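Local coordinates for biogenic amine-binding protein (PDB 4GE1) that binds biogenic amines, probably including serotonin and norepinephrine, as a salivary lipocalin of a blood-feeding insect, and is captured here with tryptamine in its barrel, at residues T21-I26 / C43-H48; E58-Y63 / D73-K78. All coordinates share one frame; numbering follows the deposited sequence.

From the N terminus, the chain enters strand 23-31 and returns antiparallel as strand 43-50, so contact 1 (21-26 with 43-48) closes the first loop of the barrel. Strand 55-64 follows as the next neighbour in the sheet, and contact 2 (58-63 with 73-78) closes a further hairpin with strand 69-78. The two contacts stand in series, neither nested nor crossed, with centres about 9 Å apart. Strands 43-50 and 55-64 join them side by side: Thr44 OG1 lies 2.6 Å from Asn62 OD1, a probable hydrogen bond, and Phe46 stacks on Phe60. Together they form a four-strand part of the lipocalin wall, with Ile26, Phe60 and Asp73 lining the amine pocket.

Contact 1 (T21-I26 / C43-H48); sequences TGSWYI and CTKFLH
The first hairpin of the lipocalin barrel pairs Trp24 with Phe46 as its central hydrogen-bonded antiparallel couple, Trp24 N meeting Phe46 O at 3.0 Å and Phe46 N returning to Trp24 O at 2.9 Å. His48 N extends the ladder to Gly22 O. Beyond it, one water bridges Gly22 N and His48 O; another joins Ile26 O to Thr44 N.

On the inward side of the barrel wall, Trp24, Phe46 and His48 form an aromatic cluster. Phe46 CG sits between its own backbone N and carbonyl carbon (chi1 62°), and Trp24 CB sits over one face of the ring, offset toward its rim, in a CH-pi contact 3.8 Å from the centroid. The two ring systems are only 27° from parallel but slid apart. Gly22, Ser23 and Trp24 fit the G-x-W motif of the first lipocalin strand: Gly22 takes positive phi, and Arg141 makes a cation-pi contact with Trp24 and a hydrogen bond to Ser23 O. His48 brings NE2 to the edge of the indole, 3.2 Å from Trp24 NE1, while its ND1 is hydrogen-bonded to Glu58. Farther along, Ile26 CD1 lies 3.6 Å from Thr44 CG2, and Ile26 also touches the bound tryptamine.

The outward side carries Tyr25 and Lys45, side by side. Lys45 has CG anti to the backbone N (chi1 173°) and an extended chain beyond it; its CD packs against Tyr25 CE2 and Lys45 NZ donates to Tyr25 OH at 2.9 Å. The same ammonium forms a salt bridge with Asp181, tying helix 181-189 to the hairpin.

Contact 2 (E58-Y63 / D73-K78); sequences EVFSNY and DISFAK. With TSS (2-(1H-indol-3-yl)ethanamine), chain E.
Asp73 CG sits between its backbone N and carbonyl carbon (chi1 58°), and Phe60 CG lies anti to its carbonyl carbon (chi1 -61°); across this hydrogen-bonded antiparallel pair, carboxylate and ring cross with their planes only 21° apart. Asp73 OD2 comes 3.1 Å from Phe60 CD1. The tryptamine amine, TSS N1, donates a hydrogen bond to Asp73 OD2 at 2.7 Å. That nitrogen stands 3.0 Å above the Phe60 ring plane, over its centre, where a protonated amine would probably gain cation-pi stabilisation besides its pairing with the carboxylate. The other oxygen, Asp73 OD1, takes a hydrogen bond of 3.0 Å from Asn62 ND2 and lies almost in that amide's plane. Asn62 OD1 is in turn bonded to Thr44, and Asn93 also donates to Asp73 OD2, so second-shell amides hold both carboxylate oxygens in place.

Phe60 N donates to Asp73 O at 2.8 Å, while the returning bond from Asp73 N to Phe60 O is weak. On the opposite side of the sheet, Val59 CG2 meets Ile74 CG2 at 4.0 Å, and Val59 packs against helix 181-189. This hairpin thus supplies the amine-recognising end of a ligand pocket inside a lipocalin beta barrel.

Contact 1 (T21-I26 / C43-H48)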
loop_
_atom_site.group_PDB
_atom_site.type_symbol
_atom_site.label_atom_id
_atom_site.label_comp_id
_atom_site.label_asym_id
_atom_site.label_seq_id
_atom_site.Cartn_x
_atom_site.Cartn_y
_atom_site.Cartn_z
ATOM N N THR A 21 0.214 -12.108 -2.915
ATOM C CA THR A 21 -0.171 -12.667 -4.199
ATOM C C THR A 21 -1.393 -11.915 -4.705
ATOM O O THR A 21 -2.191 -11.420 -3.914
ATOM C CB THR A 21 -0.490 -14.165 -4.105
ATOM O OG1 THR A 21 -0.890 -14.644 -5.393
ATOM C CG2 THR A 21 -1.615 -14.410 -3.120
ATOM N N GLY A 22 -1.531 -11.824 -6.024
ATOM C CA GLY A 22 -2.631 -11.083 -6.607
ATOM C C GLY A 22 -2.454 -9.592 -6.378
ATOM O O GLY A 22 -1.329 -9.091 -6.355
ATOM N N SER A 23 -3.563 -8.887 -6.182
ATOM C CA SER A 23 -3.536 -7.428 -6.119
ATOM C C SER A 23 -4.472 -6.847 -5.055
ATOM O O SER A 23 -5.325 -7.554 -4.501
ATOM C CB SER A 23 -3.899 -6.845 -7.486
ATOM O OG SER A 23 -5.206 -7.247 -7.852
ATOM N N TRP A 24 -4.308 -5.549 -4.799
ATOM C CA TRP A 24 -5.086 -4.815 -3.803
ATOM C C TRP A 24 -5.546 -3.463 -4.341
ATOM O O TRP A 24 -4.834 -2.818 -5.098
ATOM C CB TRP A 24 -4.229 -4.541 -2.561
ATOM C CG TRP A 24 -3.891 -5.763 -1.721
ATOM C CD1 TRP A 24 -2.731 -6.487 -1.749
ATOM C CD2 TRP A 24 -4.712 -6.366 -0.712
ATOM N NE1 TRP A 24 -2.784 -7.506 -0.826
ATOM C CE2 TRP A 24 -3.990 -7.451 -0.179
ATOM C CE3 TRP A 24 -5.988 -6.093 -0.210
ATOM C CZ2 TRP A 24 -4.504 -8.265 0.825
ATOM C CZ3 TRP A 24 -6.491 -6.894 0.783
ATOM C CH2 TRP A 24 -5.754 -7.972 1.290
ATOM N N TYR A 25 -6.736 -3.034 -3.931
ATOM C CA TYR A 25 -7.203 -1.689 -4.216
ATOM C C TYR A 25 -7.203 -0.887 -2.919
ATOM O O TYR A 25 -7.647 -1.377 -1.879
ATOM C CB TYR A 25 -8.619 -1.714 -4.790
ATOM C CG TYR A 25 -8.727 -2.389 -6.137
ATOM C CD1 TYR A 25 -9.009 -3.747 -6.235
ATOM C CD2 TYR A 25 -8.549 -1.671 -7.310
ATOM C CE1 TYR A 25 -9.107 -4.374 -7.468
ATOM C CE2 TYR A 25 -8.647 -2.289 -8.548
ATOM C CZ TYR A 25 -8.922 -3.642 -8.619
ATOM O OH TYR A 25 -9.026 -4.259 -9.845
ATOM N N ILE A 26 -6.698 0.340 -2.983
ATOM C CA ILE A 26 -6.733 1.236 -1.833
ATOM C C ILE A 26 -8.040 2.016 -1.853
ATOM O O ILE A 26 -8.244 2.888 -2.697
ATOM C CB ILE A 26 -5.525 2.178 -1.811
ATOM C CG1 ILE A 26 -4.236 1.352 -1.912
ATOM C CG2 ILE A 26 -5.525 3.011 -0.532
ATOM C CD1 ILE A 26 -2.989 2.101 -1.539
ATOM N N CYS A 43 -6.646 7.027 -7.111
ATOM C CA CYS A 43 -7.105 5.648 -7.210
ATOM C C CYS A 43 -5.857 4.789 -7.325
ATOM O O CYS A 43 -5.122 4.871 -8.322
ATOM C CB CYS A 43 -7.946 5.454 -8.472
ATOM S SG CYS A 43 -9.345 6.585 -8.618
ATOM N N THR A 44 -5.593 3.987 -6.306
ATOM C CA THR A 44 -4.395 3.163 -6.323
ATOM C C THR A 44 -4.727 1.675 -6.370
ATOM O O THR A 44 -5.575 1.181 -5.628
ATOM C CB THR A 44 -3.459 3.460 -5.137
ATOM O OG1 THR A 44 -2.885 4.772 -5.284
ATOM C CG2 THR A 44 -2.332 2.422 -5.094
ATOM N N LYS A 45 -4.072 0.973 -7.283
ATOM C CA LYS A 45 -4.130 -0.479 -7.317
ATOM C C LYS A 45 -2.691 -0.947 -7.285
ATOM O O LYS A 45 -1.811 -0.318 -7.887
ATOM C CB LYS A 45 -4.823 -0.965 -8.593
ATOM C CG LYS A 45 -4.772 -2.472 -8.803
ATOM C CD LYS A 45 -5.579 -2.887 -10.031
ATOM C CE LYS A 45 -5.642 -4.408 -10.166
ATOM N NZ LYS A 45 -6.557 -4.841 -11.275
ATOM N N PHE A 46 -2.425 -2.024 -6.560
ATOM C CA PHE A 46 -1.082 -2.579 -6.615
ATOM C C PHE A 46 -1.036 -4.086 -6.796
ATOM O O PHE A 46 -1.980 -4.806 -6.458
ATOM C CB PHE A 46 -0.152 -2.060 -5.495
ATOM C CG PHE A 46 -0.584 -2.392 -4.084
ATOM C CD1 PHE A 46 0.071 -3.384 -3.361
ATOM C CD2 PHE A 46 -1.580 -1.661 -3.450
ATOM C CE1 PHE A 46 -0.285 -3.670 -2.036
ATOM C CE2 PHE A 46 -1.938 -1.934 -2.121
ATOM C CZ PHE A 46 -1.295 -2.949 -1.421
ATOM N N LEU A 47 0.062 -4.535 -7.388
ATOM C CA LEU A 47 0.252 -5.937 -7.720
ATOM C C LEU A 47 1.504 -6.422 -7.014
ATOM O O LEU A 47 2.544 -5.771 -7.070
ATOM C CB LEU A 47 0.427 -6.072 -9.239
ATOM C CG LEU A 47 0.232 -7.434 -9.894
ATOM C CD1 LEU A 47 -1.221 -7.848 -9.774
ATOM C CD2 LEU A 47 0.655 -7.382 -11.358
ATOM N N HIS A 48 1.438 -7.568 -6.355
ATOM C CA HIS A 48 2.650 -8.019 -5.686
ATOM C C HIS A 48 2.895 -9.525 -5.662
ATOM O O HIS A 48 1.998 -10.329 -5.907
ATOM C CB HIS A 48 2.805 -7.374 -4.290
ATOM C CG HIS A 48 1.677 -7.656 -3.346
ATOM N ND1 HIS A 48 1.517 -6.978 -2.156
ATOM C CD2 HIS A 48 0.662 -8.551 -3.413
ATOM C CE1 HIS A 48 0.449 -7.440 -1.530
ATOM N NE2 HIS A 48 -0.087 -8.392 -2.271
HETATM O O HOH W 1 1.094 -12.169 -7.872
HETATM O O HOH W 2 -6.635 4.862 -3.606
#

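Contact 2 (E58-Y63 / D73-K78)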
loop_
_atom_site.group_PDB
_atom_site.type_symbol
_atom_site.label_atom_id
_atom_site.label_comp_id
_atom_site.label_asym_id
_atom_site.label_seq_id
_atom_site.Cartn_x
_atom_site.Cartn_y
_atom_site.Cartn_z
ATOM N N GLU A 58 6.443 -5.191 -4.972
ATOM C CA GLU A 58 5.102 -4.612 -4.974
ATOM C C GLU A 58 5.046 -3.397 -5.889
ATOM O O GLU A 58 5.769 -2.425 -5.679
ATOM C CB GLU A 58 4.677 -4.223 -3.555
ATOM C CG GLU A 58 5.027 -5.254 -2.487
ATOM C CD GLU A 58 4.505 -4.869 -1.109
ATOM O OE1 GLU A 58 3.272 -4.903 -0.907
ATOM O OE2 GLU A 58 5.331 -4.531 -0.234
ATOM N N VAL A 59 4.196 -3.469 -6.909
ATOM C CA VAL A 59 4.143 -2.424 -7.919
ATOM C C VAL A 59 2.838 -1.652 -7.839
ATOM O O VAL A 59 1.759 -2.248 -7.898
ATOM C CB VAL A 59 4.312 -2.998 -9.334
ATOM C CG1 VAL A 59 4.134 -1.902 -10.370
ATOM C CG2 VAL A 59 5.683 -3.651 -9.482
ATOM N N PHE A 60 2.947 -0.331 -7.698
ATOM C CA PHE A 60 1.777 0.526 -7.501
ATOM C C PHE A 60 1.455 1.375 -8.733
ATOM O O PHE A 60 2.343 1.969 -9.340
ATOM C CB PHE A 60 1.985 1.461 -6.300
ATOM C CG PHE A 60 2.187 0.744 -4.978
ATOM C CD1 PHE A 60 3.428 0.243 -4.628
ATOM C CD2 PHE A 60 1.142 0.615 -4.073
ATOM C CE1 PHE A 60 3.621 -0.400 -3.410
ATOM C CE2 PHE A 60 1.327 -0.033 -2.847
ATOM C CZ PHE A 60 2.562 -0.538 -2.520
ATOM N N SER A 61 0.177 1.411 -9.093
ATOM C CA SER A 61 -0.334 2.368 -10.063
ATOM C C SER A 61 -1.199 3.403 -9.329
ATOM O O SER A 61 -2.240 3.065 -8.765
ATOM C CB SER A 61 -1.155 1.639 -11.139
ATOM O OG SER A 61 -1.984 2.527 -11.864
ATOM N N ASN A 62 -0.764 4.658 -9.319
ATOM C CA ASN A 62 -1.560 5.705 -8.686
ATOM C C ASN A 62 -2.108 6.659 -9.720
ATOM O O ASN A 62 -1.347 7.350 -10.394
ATOM C CB ASN A 62 -0.724 6.493 -7.682
ATOM C CG ASN A 62 0.102 5.605 -6.806
ATOM O OD1 ASN A 62 -0.431 4.831 -6.009
ATOM N ND2 ASN A 62 1.413 5.706 -6.942
ATOM N N TYR A 63 -3.429 6.703 -9.825
ATOM C CA TYR A 63 -4.083 7.534 -10.822
ATOM C C TYR A 63 -4.826 8.698 -10.174
ATOM O O TYR A 63 -5.674 8.491 -9.300
ATOM C CB TYR A 63 -5.069 6.709 -11.641
ATOM C CG TYR A 63 -5.773 7.530 -12.692
ATOM C CD1 TYR A 63 -5.082 7.999 -13.797
ATOM C CD2 TYR A 63 -7.123 7.846 -12.573
ATOM C CE1 TYR A 63 -5.706 8.753 -14.761
ATOM C CE2 TYR A 63 -7.763 8.608 -13.540
ATOM C CZ TYR A 63 -7.048 9.056 -14.633
ATOM O OH TYR A 63 -7.657 9.810 -15.609
ATOM N N ASP A 73 5.192 3.492 -8.375
ATOM C CA ASP A 73 6.272 3.209 -7.430
ATOM C C ASP A 73 6.361 1.716 -7.146
ATOM O O ASP A 73 5.420 0.960 -7.410
ATOM C CB ASP A 73 6.171 4.053 -6.134
ATOM C CG ASP A 73 4.868 3.856 -5.388
ATOM O OD1 ASP A 73 3.915 4.622 -5.652
ATOM O OD2 ASP A 73 4.801 2.964 -4.506
ATOM N N ILE A 74 7.510 1.283 -6.644
ATOM C CA ILE A 74 7.724 -0.139 -6.419
ATOM C C ILE A 74 8.408 -0.365 -5.094
ATOM O O ILE A 74 9.428 0.263 -4.802
ATOM C CB ILE A 74 8.599 -0.761 -7.524
ATOM C CG1 ILE A 74 8.047 -0.404 -8.912
ATOM C CG2 ILE A 74 8.703 -2.274 -7.330
ATOM C CD1 ILE A 74 8.976 -0.797 -10.064
ATOM N N SER A 75 7.853 -1.270 -4.297
ATOM C CA SER A 75 8.502 -1.667 -3.056
ATOM C C SER A 75 9.269 -2.963 -3.241
ATOM O O SER A 75 8.736 -3.942 -3.780
ATOM C CB SER A 75 7.485 -1.839 -1.933
ATOM O OG SER A 75 6.897 -0.605 -1.601
ATOM N N PHE A 76 10.517 -2.962 -2.784
ATOM C CA PHE A 76 11.344 -4.161 -2.797
ATOM C C PHE A 76 11.676 -4.531 -1.360
ATOM O O PHE A 76 12.130 -3.683 -0.582
ATOM C CB PHE A 76 12.657 -3.916 -3.538
ATOM C CG PHE A 76 12.487 -3.394 -4.932
ATOM C CD1 PHE A 76 12.308 -2.039 -5.162
ATOM C CD2 PHE A 76 12.542 -4.255 -6.019
ATOM C CE1 PHE A 76 12.169 -1.549 -6.454
ATOM C CE2 PHE A 76 12.402 -3.779 -7.315
ATOM C CZ PHE A 76 12.213 -2.421 -7.535
ATOM N N ALA A 77 11.452 -5.791 -1.005
ATOM C CA ALA A 77 11.836 -6.283 0.311
ATOM C C ALA A 77 12.264 -7.732 0.212
ATOM O O ALA A 77 12.180 -8.350 -0.857
ATOM C CB ALA A 77 10.693 -6.142 1.295
ATOM N N LYS A 78 12.736 -8.258 1.335
ATOM C CA LYS A 78 13.093 -9.658 1.445
ATOM C C LYS A 78 12.460 -10.201 2.709
ATOM O O LYS A 78 12.152 -9.445 3.629
ATOM C CB LYS A 78 14.612 -9.835 1.480
ATOM C CG LYS A 78 15.319 -9.260 0.262
ATOM C CD LYS A 78 16.823 -9.491 0.308
ATOM C CE LYS A 78 17.205 -10.811 -0.330
ATOM N NZ LYS A 78 18.684 -10.931 -0.466
HETATM N N1 TSS E . 2.878 2.911 -2.634
HETATM C CA TSS E . 3.350 3.664 -1.497
HETATM C CB TSS E . 2.466 3.701 -0.290
HETATM C CG TSS E . 1.709 2.460 0.059
HETATM C CD1 TSS E . 0.337 2.272 -0.041
HETATM N NE1 TSS E . 0.028 1.029 0.381
HETATM C CE2 TSS E . 1.183 0.371 0.752
HETATM C CD2 TSS E . 2.234 1.233 0.568
HETATM C CZ2 TSS E . 1.407 -0.943 1.246
HETATM C CH2 TSS E . 2.699 -1.358 1.558
HETATM C CZ3 TSS E . 3.769 -0.480 1.372
HETATM C CE3 TSS E . 3.548 0.811 0.879
#